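Local coordinates for protein tyrosine--tRNA ligase, mitochondrial (Emericella nidulans, PDB 5IHX) that probably joins L-tyrosine to its mitochondrial tRNA at the expense of ATP, as a class I aminoacyl-tRNA synthetase with tyrosine bound in its pocket, at residues Glu42-Ile47 against Leu334-Ile339. Sequence-based numbering, arbitrary orientation.
Sequences EERGLI and LPIPEI
The guanidinium of Arg44 meets the carbonyl of Leu334 edge-on: Leu334 O lies only 2° out of the guanidinium plane, and Pro335 CA comes near the same edge. The CD1 methyls of Ile336 and Ile339 approach the guanidinium obliquely, Ile336 CD1 at 3.9 Å from Arg44 NH1 and Ile339 CD1 beside Arg44 NH2. Both terminal nitrogens converge on one acceptor in an end-on grip. Arg44 NH1 donates to Leu334 O at 2.8 Å and Arg44 NH2 to the same oxygen at 3.0 Å; the N-H...O angles, 150° and 140°, leave both bonds somewhat bent. The arginine chain folds at chi2 and chi3 before reaching across, and its NE is held by Lys329 O, which helps to fix the rotation of the planar group.

Alongside this polar clasp, Glu43 lays its CG methylene and its carboxylate end against Ile336 in a van der Waals contact. Its CG stands anti to the backbone N, and the extended chain beyond crosses Ile336 obliquely, with Glu43 CD and OE2 each 3.7 Å from Ile336 CG1.

Helix 37-44 ends in a Schellman motif with Gly45, at positive phi, as its C-prime residue. Across the contact, Pro335 holds the N-cap position of helix 336-348. The contact therefore ties the end of one helix to the start of another, and its centre lies about 17 Å from the centre of the chain. Helix 84-95 adjoins through Trp92, which touches Arg44, while helix 321-331 packs against Leu334 and Ile339 through Leu328.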
loop_
_atom_site.group_PDB
_atom_site.type_symbol
_atom_site.label_atom_id
_atom_site.label_comp_id
_atom_site.label_asym_id
_atom_site.label_seq_id
_atom_site.Cartn_x
_atom_site.Cartn_y
_atom_site.Cartn_z
ATOM N N GLU A 42 36.103 10.756 -0.760
ATOM C CA GLU A 42 36.968 9.691 -1.245
ATOM C C GLU A 42 38.273 9.674 -0.458
ATOM O O GLU A 42 38.799 8.614 -0.120
ATOM C CB GLU A 42 37.243 9.872 -2.739
ATOM C CG GLU A 42 36.074 9.454 -3.620
ATOM C CD GLU A 42 36.196 9.958 -5.046
ATOM O OE1 GLU A 42 35.618 9.323 -5.953
ATOM O OE2 GLU A 42 36.854 10.998 -5.259
ATOM N N GLU A 43 38.792 10.861 -0.166
ATOM C CA GLU A 43 39.999 10.989 0.638
ATOM C C GLU A 43 39.776 10.474 2.060
ATOM O O GLU A 43 40.692 9.929 2.678
ATOM C CB GLU A 43 40.474 12.443 0.660
ATOM C CG GLU A 43 41.864 12.629 1.246
ATOM C CD GLU A 43 42.374 14.053 1.112
ATOM O OE1 GLU A 43 41.543 14.983 1.071
ATOM O OE2 GLU A 43 43.607 14.240 1.043
ATOM N N ARG A 44 38.564 10.654 2.585
ATOM C CA ARG A 44 38.241 10.158 3.920
ATOM C C ARG A 44 37.948 8.654 3.882
ATOM O O ARG A 44 37.875 8.002 4.923
ATOM C CB ARG A 44 37.041 10.895 4.521
ATOM C CG ARG A 44 37.183 12.413 4.550
ATOM C CD ARG A 44 38.388 12.935 5.321
ATOM N NE ARG A 44 38.500 12.484 6.704
ATOM C CZ ARG A 44 39.321 13.042 7.590
ATOM N NH1 ARG A 44 40.081 14.070 7.232
ATOM N NH2 ARG A 44 39.383 12.587 8.833
ATOM N N GLY A 45 37.751 8.115 2.681
ATOM C CA GLY A 45 37.438 6.705 2.514
ATOM C C GLY A 45 36.001 6.380 2.887
ATOM O O GLY A 45 35.698 5.266 3.317
ATOM N N LEU A 46 35.111 7.351 2.709
ATOM C CA LEU A 46 33.722 7.211 3.134
ATOM C C LEU A 46 32.769 6.758 2.026
ATOM O O LEU A 46 31.609 6.452 2.303
ATOM C CB LEU A 46 33.230 8.536 3.722
ATOM C CG LEU A 46 33.708 8.850 5.142
ATOM C CD1 LEU A 46 33.349 10.277 5.530
ATOM C CD2 LEU A 46 33.120 7.862 6.147
ATOM N N ILE A 47 33.243 6.715 0.782
ATOM C CA ILE A 47 32.420 6.222 -0.325
ATOM C C ILE A 47 32.805 4.795 -0.704
ATOM O O ILE A 47 33.956 4.526 -1.044
ATOM C CB ILE A 47 32.540 7.117 -1.575
ATOM C CG1 ILE A 47 32.183 8.563 -1.223
ATOM C CG2 ILE A 47 31.648 6.575 -2.699
ATOM C CD1 ILE A 47 32.189 9.520 -2.401
ATOM N N LEU A 334 39.819 14.826 11.907
ATOM C CA LEU A 334 41.257 15.076 11.917
ATOM C C LEU A 334 41.769 15.313 10.497
ATOM O O LEU A 334 41.475 14.522 9.600
ATOM C CB LEU A 334 42.008 13.902 12.550
ATOM C CG LEU A 334 41.933 13.744 14.070
ATOM C CD1 LEU A 334 42.463 12.383 14.472
ATOM C CD2 LEU A 334 42.717 14.843 14.776
ATOM N N PRO A 335 42.516 16.415 10.281
ATOM C CA PRO A 335 43.104 16.649 8.955
ATOM C C PRO A 335 44.008 15.505 8.506
ATOM O O PRO A 335 44.615 14.839 9.347
ATOM C CB PRO A 335 43.919 17.933 9.148
ATOM C CG PRO A 335 43.305 18.610 10.316
ATOM C CD PRO A 335 42.818 17.515 11.215
ATOM N N ILE A 336 44.080 15.274 7.199
ATOM C CA ILE A 336 44.899 14.195 6.654
ATOM C C ILE A 336 46.373 14.343 7.051
ATOM O O ILE A 336 47.010 13.357 7.418
ATOM C CB ILE A 336 44.778 14.120 5.113
ATOM C CG1 ILE A 336 43.344 13.768 4.699
ATOM C CG2 ILE A 336 45.783 13.123 4.529
ATOM C CD1 ILE A 336 42.879 12.384 5.120
ATOM N N PRO A 337 46.925 15.570 6.971
ATOM C CA PRO A 337 48.312 15.756 7.418
ATOM C C PRO A 337 48.533 15.306 8.860
ATOM O O PRO A 337 49.558 14.697 9.164
ATOM C CB PRO A 337 48.527 17.265 7.279
ATOM C CG PRO A 337 47.588 17.676 6.213
ATOM C CD PRO A 337 46.380 16.802 6.373
ATOM N N GLU A 338 47.582 15.613 9.735
ATOM C CA GLU A 338 47.683 15.218 11.134
ATOM C C GLU A 338 47.601 13.699 11.266
ATOM O O GLU A 338 48.261 13.106 12.114
ATOM C CB GLU A 338 46.581 15.887 11.960
ATOM C CG GLU A 338 46.605 15.545 13.444
ATOM C CD GLU A 338 47.875 16.005 14.136
ATOM O OE1 GLU A 338 48.570 16.888 13.589
ATOM O OE2 GLU A 338 48.176 15.482 15.231
ATOM N N ILE A 339 46.791 13.070 10.422
ATOM C CA ILE A 339 46.678 11.617 10.425
ATOM C C ILE A 339 47.991 10.988 9.960
ATOM O O ILE A 339 48.421 9.969 10.492
ATOM C CB ILE A 339 45.505 11.146 9.538
ATOM C CG1 ILE A 339 44.178 11.485 10.226
ATOM C CG2 ILE A 339 45.596 9.638 9.254
ATOM C CD1 ILE A 339 42.935 11.150 9.416
#